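Local coordinates for bifunctional protein FolD (Thermus thermophilus, PDB 6V6Y) that probably catalyses the NADP-dependent oxidation of 5,10-methylenetetrahydrofolate to 5,10-methenyltetrahydrofolate and its hydrolysis to 10-formyltetrahydrofolate, at residues L57-Q62 against M264-T269; I110-D115 against H120-G125. All coordinates share one frame; numbering follows the deposited sequence.

Contact 1: L57-Q62 against M264-T269; sequences LGYRSQ and MLMGNT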
ATOM      1  N   LEU A  57     -26.708  17.866  -4.185  1.00 44.93           N
ATOM      2  CA  LEU A  57     -26.891  16.754  -5.106  1.00 46.02           C
ATOM      3  C   LEU A  57     -28.223  16.046  -4.909  1.00 50.18           C
ATOM      4  O   LEU A  57     -28.624  15.270  -5.787  1.00 50.69           O
ATOM      5  CB  LEU A  57     -25.766  15.724  -4.948  1.00 47.94           C
ATOM      6  CG  LEU A  57     -24.368  16.025  -5.487  1.00 47.84           C
ATOM      7  CD1 LEU A  57     -23.468  14.834  -5.196  1.00 42.16           C
ATOM      8  CD2 LEU A  57     -24.414  16.320  -6.976  1.00 45.25           C
ATOM      9  N   GLY A  58     -28.890  16.264  -3.771  1.00 49.00           N
ATOM     10  CA  GLY A  58     -30.080  15.517  -3.414  1.00 47.84           C
ATOM     11  C   GLY A  58     -29.871  14.380  -2.436  1.00 56.26           C
ATOM     12  O   GLY A  58     -30.806  13.600  -2.209  1.00 50.65           O
ATOM     13  N   TYR A  59     -28.680  14.251  -1.858  1.00 52.94           N
ATOM     14  CA  TYR A  59     -28.453  13.223  -0.856  1.00 53.11           C
ATOM     15  C   TYR A  59     -29.206  13.565   0.424  1.00 51.10           C
ATOM     16  O   TYR A  59     -29.480  14.731   0.722  1.00 47.14           O
ATOM     17  CB  TYR A  59     -26.962  13.100  -0.523  1.00 49.25           C
ATOM     18  CG  TYR A  59     -26.066  12.484  -1.580  1.00 50.57           C
ATOM     19  CD1 TYR A  59     -26.540  12.166  -2.847  1.00 51.19           C
ATOM     20  CD2 TYR A  59     -24.718  12.236  -1.302  1.00 50.96           C
ATOM     21  CE1 TYR A  59     -25.703  11.613  -3.808  1.00 52.18           C
ATOM     22  CE2 TYR A  59     -23.875  11.680  -2.250  1.00 47.98           C
ATOM     23  CZ  TYR A  59     -24.366  11.375  -3.502  1.00 51.56           C
ATOM     24  OH  TYR A  59     -23.519  10.822  -4.436  1.00 46.94           O
ATOM     25  N   ARG A  60     -29.522  12.534   1.200  1.00 49.12           N
ATOM     26  CA  ARG A  60     -29.816  12.734   2.613  1.00 48.18           C
ATOM     27  C   ARG A  60     -28.473  12.932   3.314  1.00 49.56           C
ATOM     28  O   ARG A  60     -27.637  12.022   3.335  1.00 48.64           O
ATOM     29  CB  ARG A  60     -30.588  11.546   3.186  1.00 53.45           C
ATOM     30  CG  ARG A  60     -31.808  11.081   2.346  1.00 61.67           C
ATOM     31  CD  ARG A  60     -32.526   9.830   2.947  1.00 65.30           C
ATOM     32  NE  ARG A  60     -31.889   8.554   2.561  1.00 68.45           N
ATOM     33  CZ  ARG A  60     -32.147   7.362   3.122  1.00 72.11           C
ATOM     34  NH1 ARG A  60     -33.035   7.262   4.107  1.00 75.07           N
ATOM     35  NH2 ARG A  60     -31.507   6.262   2.712  1.00 69.08           N
ATOM     36  N   SER A  61     -28.232  14.124   3.850  1.00 46.17           N
ATOM     37  CA  SER A  61     -26.958  14.419   4.481  1.00 45.71           C
ATOM     38  C   SER A  61     -27.184  15.031   5.850  1.00 44.87           C
ATOM     39  O   SER A  61     -27.950  15.985   6.000  1.00 37.80           O
ATOM     40  CB  SER A  61     -26.105  15.364   3.628  1.00 46.91           C
ATOM     41  OG  SER A  61     -24.954  15.788   4.354  1.00 44.04           O
ATOM     42  N   GLN A  62     -26.459  14.532   6.837  1.00 42.61           N
ATOM     43  CA  GLN A  62     -26.721  14.940   8.198  1.00 44.03           C
ATOM     44  C   GLN A  62     -25.386  15.029   8.921  1.00 46.76           C
ATOM     45  O   GLN A  62     -24.589  14.087   8.867  1.00 47.00           O
ATOM     46  CB  GLN A  62     -27.691  13.923   8.830  1.00 48.51           C
ATOM     47  CG  GLN A  62     -28.630  14.445   9.885  1.00 51.86           C
ATOM     48  CD  GLN A  62     -29.251  15.793   9.536  1.00 52.24           C
ATOM     49  OE1 GLN A  62     -28.958  16.780  10.208  1.00 55.91           O
ATOM     50  NE2 GLN A  62     -30.153  15.833   8.544  1.00 42.82           N
ATOM     51  N   MET A 264     -15.285  13.454  -5.201  1.00 41.00           N
ATOM     52  CA  MET A 264     -15.100  12.014  -5.092  1.00 42.49           C
ATOM     53  C   MET A 264     -15.655  11.465  -3.789  1.00 41.81           C
ATOM     54  O   MET A 264     -15.966  10.271  -3.723  1.00 42.83           O
ATOM     55  CB  MET A 264     -13.615  11.645  -5.238  1.00 38.07           C
ATOM     56  CG  MET A 264     -12.947  12.262  -6.455  1.00 37.41           C
ATOM     57  SD  MET A 264     -13.714  11.813  -8.015  0.57 32.39           S
ATOM     58  CE  MET A 264     -13.587  10.061  -7.973  1.00 34.96           C
ATOM     59  N   LEU A 265     -15.789  12.300  -2.754  1.00 39.34           N
ATOM     60  CA  LEU A 265     -16.538  11.874  -1.578  1.00 39.09           C
ATOM     61  C   LEU A 265     -18.011  11.652  -1.922  1.00 45.20           C
ATOM     62  O   LEU A 265     -18.618  10.665  -1.486  1.00 45.66           O
ATOM     63  CB  LEU A 265     -16.385  12.905  -0.458  1.00 40.89           C
ATOM     64  CG  LEU A 265     -17.342  12.724   0.722  1.00 46.18           C
ATOM     65  CD1 LEU A 265     -17.088  11.394   1.448  1.00 44.39           C
ATOM     66  CD2 LEU A 265     -17.242  13.908   1.672  1.00 45.80           C
ATOM     67  N   MET A 266     -18.602  12.549  -2.715  1.00 40.66           N
ATOM     68  CA  MET A 266     -19.974  12.315  -3.162  1.00 48.93           C
ATOM     69  C   MET A 266     -20.042  11.041  -3.995  1.00 49.25           C
ATOM     70  O   MET A 266     -20.987  10.250  -3.863  1.00 44.15           O
ATOM     71  CB  MET A 266     -20.499  13.519  -3.960  1.00 34.93           C
ATOM     72  CG  MET A 266     -20.494  14.804  -3.154  1.00 34.06           C
ATOM     73  SD  MET A 266     -21.367  14.476  -1.640  0.53 30.83           S
ATOM     74  CE  MET A 266     -20.461  15.487  -0.503  1.00 37.60           C
ATOM     75  N   GLY A 267     -19.024  10.812  -4.835  1.00 42.66           N
ATOM     76  CA  GLY A 267     -19.000   9.598  -5.634  1.00 41.60           C
ATOM     77  C   GLY A 267     -18.796   8.350  -4.796  1.00 45.54           C
ATOM     78  O   GLY A 267     -19.343   7.286  -5.102  1.00 49.12           O
ATOM     79  N   ASN A 268     -18.012   8.453  -3.725  1.00 44.86           N
ATOM     80  CA  ASN A 268     -17.851   7.294  -2.849  1.00 46.92           C
ATOM     81  C   ASN A 268     -19.132   7.018  -2.070  1.00 49.44           C
ATOM     82  O   ASN A 268     -19.386   5.871  -1.672  1.00 45.95           O
ATOM     83  CB  ASN A 268     -16.694   7.509  -1.872  1.00 39.40           C
ATOM     84  CG  ASN A 268     -15.366   6.957  -2.371  1.00 42.73           C
ATOM     85  OD1 ASN A 268     -15.257   6.404  -3.469  1.00 42.16           O
ATOM     86  ND2 ASN A 268     -14.332   7.106  -1.540  1.00 43.44           N
ATOM     87  N   THR A 269     -19.933   8.062  -1.822  1.00 48.28           N
ATOM     88  CA  THR A 269     -21.177   7.873  -1.082  1.00 45.89           C
ATOM     89  C   THR A 269     -22.184   7.080  -1.915  1.00 50.26           C
ATOM     90  O   THR A 269     -22.781   6.112  -1.431  1.00 49.57           O
ATOM     91  CB  THR A 269     -21.742   9.227  -0.656  1.00 46.97           C
ATOM     92  OG1 THR A 269     -20.821   9.855   0.236  1.00 43.58           O
ATOM     93  CG2 THR A 269     -23.077   9.059   0.074  1.00 46.30           C
TER

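Contact 2: I110-D115 against H120-G125; sequences IHPLKD and HPLNVG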
ATOM      1  N   ILE A 110     -15.721   1.801  11.672  1.00 45.83           N
ATOM      2  CA  ILE A 110     -16.686   2.064  10.614  1.00 45.63           C
ATOM      3  C   ILE A 110     -16.784   0.841   9.720  1.00 48.57           C
ATOM      4  O   ILE A 110     -15.766   0.243   9.357  1.00 45.50           O
ATOM      5  CB  ILE A 110     -16.272   3.291   9.788  1.00 47.74           C
ATOM      6  CG1 ILE A 110     -16.033   4.503  10.691  1.00 48.92           C
ATOM      7  CG2 ILE A 110     -17.305   3.559   8.703  1.00 43.83           C
ATOM      8  CD1 ILE A 110     -15.269   5.623  10.011  1.00 43.40           C
ATOM      9  N   HIS A 111     -18.002   0.456   9.356  1.00 49.42           N
ATOM     10  CA  HIS A 111     -18.141  -0.700   8.483  1.00 48.29           C
ATOM     11  C   HIS A 111     -17.524  -0.406   7.116  1.00 50.92           C
ATOM     12  O   HIS A 111     -17.800   0.651   6.525  1.00 50.41           O
ATOM     13  CB  HIS A 111     -19.594  -1.123   8.301  1.00 49.77           C
ATOM     14  CG  HIS A 111     -19.721  -2.456   7.639  1.00 55.75           C
ATOM     15  ND1 HIS A 111     -19.786  -2.602   6.270  1.00 57.19           N
ATOM     16  CD2 HIS A 111     -19.711  -3.713   8.154  1.00 57.67           C
ATOM     17  CE1 HIS A 111     -19.852  -3.889   5.971  1.00 59.67           C
ATOM     18  NE2 HIS A 111     -19.803  -4.585   7.097  1.00 57.78           N
ATOM     19  N   PRO A 112     -16.716  -1.319   6.569  1.00 54.21           N
ATOM     20  CA  PRO A 112     -16.001  -1.012   5.320  1.00 49.59           C
ATOM     21  C   PRO A 112     -16.912  -0.640   4.171  1.00 48.70           C
ATOM     22  O   PRO A 112     -16.499   0.118   3.281  1.00 50.61           O
ATOM     23  CB  PRO A 112     -15.228  -2.311   5.034  1.00 53.25           C
ATOM     24  CG  PRO A 112     -15.180  -3.032   6.348  1.00 50.47           C
ATOM     25  CD  PRO A 112     -16.424  -2.681   7.063  1.00 50.43           C
ATOM     26  N   LEU A 113     -18.148  -1.131   4.161  1.00 50.65           N
ATOM     27  CA  LEU A 113     -19.044  -0.801   3.061  1.00 52.65           C
ATOM     28  C   LEU A 113     -19.645   0.591   3.186  1.00 47.07           C
ATOM     29  O   LEU A 113     -20.291   1.055   2.241  1.00 46.59           O
ATOM     30  CB  LEU A 113     -20.166  -1.837   2.966  1.00 55.67           C
ATOM     31  CG  LEU A 113     -19.755  -3.275   2.628  1.00 59.02           C
ATOM     32  CD1 LEU A 113     -20.988  -4.106   2.316  1.00 57.33           C
ATOM     33  CD2 LEU A 113     -18.777  -3.306   1.468  1.00 56.88           C
ATOM     34  N   LYS A 114     -19.468   1.246   4.330  1.00 43.69           N
ATOM     35  CA  LYS A 114     -19.931   2.607   4.547  1.00 46.15           C
ATOM     36  C   LYS A 114     -18.763   3.573   4.704  1.00 45.94           C
ATOM     37  O   LYS A 114     -18.966   4.753   5.012  1.00 43.95           O
ATOM     38  CB  LYS A 114     -20.846   2.650   5.775  1.00 45.43           C
ATOM     39  CG  LYS A 114     -22.127   1.797   5.640  1.00 48.48           C
ATOM     40  CD  LYS A 114     -22.958   1.856   6.919  1.00 49.13           C
ATOM     41  CE  LYS A 114     -24.217   0.962   6.869  1.00 52.28           C
ATOM     42  NZ  LYS A 114     -25.253   1.373   7.891  1.00 46.53           N
ATOM     43  N   ASP A 115     -17.542   3.088   4.488  1.00 42.59           N
ATOM     44  CA  ASP A 115     -16.328   3.837   4.793  1.00 44.36           C
ATOM     45  C   ASP A 115     -15.961   4.731   3.600  1.00 45.37           C
ATOM     46  O   ASP A 115     -14.982   4.511   2.875  1.00 42.72           O
ATOM     47  CB  ASP A 115     -15.224   2.853   5.161  1.00 44.18           C
ATOM     48  CG  ASP A 115     -13.888   3.503   5.314  1.00 44.03           C
ATOM     49  OD1 ASP A 115     -13.820   4.617   5.880  1.00 45.87           O
ATOM     50  OD2 ASP A 115     -12.908   2.884   4.864  1.00 41.82           O
ATOM     51  N   HIS A 120     -10.537   2.418   6.339  1.00 45.47           N
ATOM     52  CA  HIS A 120     -10.593   1.124   6.998  1.00 48.15           C
ATOM     53  C   HIS A 120      -9.545   0.186   6.398  1.00 47.43           C
ATOM     54  O   HIS A 120      -9.412   0.114   5.165  1.00 46.01           O
ATOM     55  CB  HIS A 120     -11.988   0.516   6.869  1.00 47.45           C
ATOM     56  CG  HIS A 120     -12.183  -0.706   7.711  1.00 51.21           C
ATOM     57  ND1 HIS A 120     -11.589  -1.914   7.415  1.00 49.03           N
ATOM     58  CD2 HIS A 120     -12.900  -0.904   8.846  1.00 51.97           C
ATOM     59  CE1 HIS A 120     -11.931  -2.804   8.330  1.00 49.89           C
ATOM     60  NE2 HIS A 120     -12.727  -2.218   9.208  1.00 53.93           N
ATOM     61  N   PRO A 121      -8.778  -0.533   7.219  1.00 46.91           N
ATOM     62  CA  PRO A 121      -7.678  -1.339   6.658  1.00 45.65           C
ATOM     63  C   PRO A 121      -8.133  -2.323   5.591  1.00 44.27           C
ATOM     64  O   PRO A 121      -7.330  -2.673   4.718  1.00 45.62           O
ATOM     65  CB  PRO A 121      -7.097  -2.054   7.887  1.00 47.42           C
ATOM     66  CG  PRO A 121      -8.208  -2.001   8.935  1.00 47.20           C
ATOM     67  CD  PRO A 121      -8.885  -0.674   8.681  1.00 48.49           C
ATOM     68  N   LEU A 122      -9.403  -2.743   5.593  1.00 43.89           N
ATOM     69  CA  LEU A 122      -9.892  -3.596   4.508  1.00 45.11           C
ATOM     70  C   LEU A 122      -9.959  -2.832   3.190  1.00 44.86           C
ATOM     71  O   LEU A 122      -9.675  -3.393   2.122  1.00 45.17           O
ATOM     72  CB  LEU A 122     -11.268  -4.192   4.857  1.00 48.94           C
ATOM     73  CG  LEU A 122     -12.064  -4.831   3.689  1.00 54.65           C
ATOM     74  CD1 LEU A 122     -11.289  -5.953   2.995  1.00 54.15           C
ATOM     75  CD2 LEU A 122     -13.453  -5.353   4.112  1.00 56.48           C
ATOM     76  N   ASN A 123     -10.329  -1.551   3.234  1.00 38.90           N
ATOM     77  CA  ASN A 123     -10.294  -0.770   2.003  1.00 40.93           C
ATOM     78  C   ASN A 123      -8.866  -0.445   1.594  1.00 37.96           C
ATOM     79  O   ASN A 123      -8.538  -0.466   0.399  1.00 38.73           O
ATOM     80  CB  ASN A 123     -11.123   0.494   2.168  1.00 40.47           C
ATOM     81  CG  ASN A 123     -12.610   0.193   2.156  1.00 45.82           C
ATOM     82  OD1 ASN A 123     -13.086  -0.580   1.313  1.00 43.35           O
ATOM     83  ND2 ASN A 123     -13.350   0.784   3.092  1.00 43.72           N
ATOM     84  N   VAL A 124      -8.000  -0.138   2.561  1.00 37.43           N
ATOM     85  CA  VAL A 124      -6.591   0.061   2.232  1.00 39.87           C
ATOM     86  C   VAL A 124      -6.021  -1.204   1.609  1.00 44.57           C
ATOM     87  O   VAL A 124      -5.313  -1.155   0.591  1.00 41.96           O
ATOM     88  CB  VAL A 124      -5.798   0.477   3.484  1.00 42.69           C
ATOM     89  CG1 VAL A 124      -4.318   0.756   3.117  1.00 38.34           C
ATOM     90  CG2 VAL A 124      -6.457   1.679   4.139  1.00 33.83           C
ATOM     91  N   GLY A 125      -6.361  -2.362   2.186  1.00 43.95           N
ATOM     92  CA  GLY A 125      -5.798  -3.610   1.702  1.00 42.62           C
ATOM     93  C   GLY A 125      -6.326  -3.991   0.336  1.00 45.00           C
ATOM     94  O   GLY A 125      -5.587  -4.524  -0.500  1.00 45.77           O
TER
HETATM   95  O   HOH W   1     -15.612  -2.401  11.007  1.00 52.80           O

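Contact 1: L57-Q62 against M264-T269
Tyr59 reaches across to helix 257-276 with its ring edge leading, and its phenol OH donates a hydrogen bond to the backbone O of Met266 at 2.7 Å. That oxygen sits at the ring's edge, close to the ring plane, yet seen from the carbonyl the hydroxyl lies well above the C=O plane, 48° out of it. A bend at chi2 (-53°) brings Met266 SD to the ring in an oblique Met-aromatic contact, 4.7 Å from the ring centroid and 3.8 Å from Tyr59 CE2. Thr269 brings CG2 to within 3.6 Å of Tyr59 CE2, while its OG1 is tied back to Leu265 O of its own helix. Leu57 CD1 lies over one face of the Tyr59 ring, toward the rim, and presses tightly on Met266 CB (3.5 Å). A phenylalanine here would probably leave the Met266 carbonyl without its phenol donor and the ring edge without its polar anchor on the helix. Ile19 of helix 8-24 touches Leu57, Tyr59 and Met266 as well. Gly58, with positive phi, ends helix 41-57 in a Schellman motif, and the contact is buried packing of this helix-to-strand turn, in the catalytic domain, against the C-terminal helix.

Contact 2: I110-D115 against H120-G125
Pro112 and Asp115 meet the start of helix 121-129 in two ways, one apolar and one polar. On the tight side, Asp115 OD2 takes two hydrogen bonds of 2.8 Å: one from His120 N, which comes from above the carboxylate plane, and one from Asn123 ND2, which arrives on the anti lone pair of OD2. Carboxylate and amide are nearly coplanar, 24° apart. The same Asn123 nitrogen also donates almost straight to Pro112 O, 3.2 Å away and in the carbonyl plane, so the two bonds, both near the amide plane, fix the rotation of the amide, and Asn123 OD1 accepts from Leu134 N. Beside this network, Pro112 CG stands over the centre of the His120 ring in a CH-pi contact, 3.8 Å from the centroid, and Pro112 CB touches Leu122 CD2. CG anti to the backbone N (chi1 -171°) places the His120 ring beside the first turn, and chi2 (-72°) points ND1 at Leu122 N, from which it accepts an N-cap bond in the ring plane. The looser side is at the other ring nitrogen, where a water bound to Ile110 O makes a weak 3.4 Å contact with His120 NE2. Placed at the helix N-terminus and gripped by two N-H donors, the Asp115 carboxylate is probably stabilised in its charged form.

Contacts 1 and 2 lie about 17 Å apart between centres, with nearest atoms about 5 Å apart, and do not touch. Contact 1 spans some 200 residues to bring the C-terminal helix back onto the catalytic domain, whereas contact 2 is local and lies within that span, joining the loop after helix 103-109 to helix 121-129. Helix 257-276 links them: beyond Met266 and Thr269 its Arg276 touches Leu113 and Lys114, and Asn268 donates to Val116 O, just past Asp115. Both contacts stand away from the NADP-binding site; the Met266 side chain is about 12 Å from the bound cofactor. The second subunit packs on Pro121, Leu122 and Val124 of contact 2 alone.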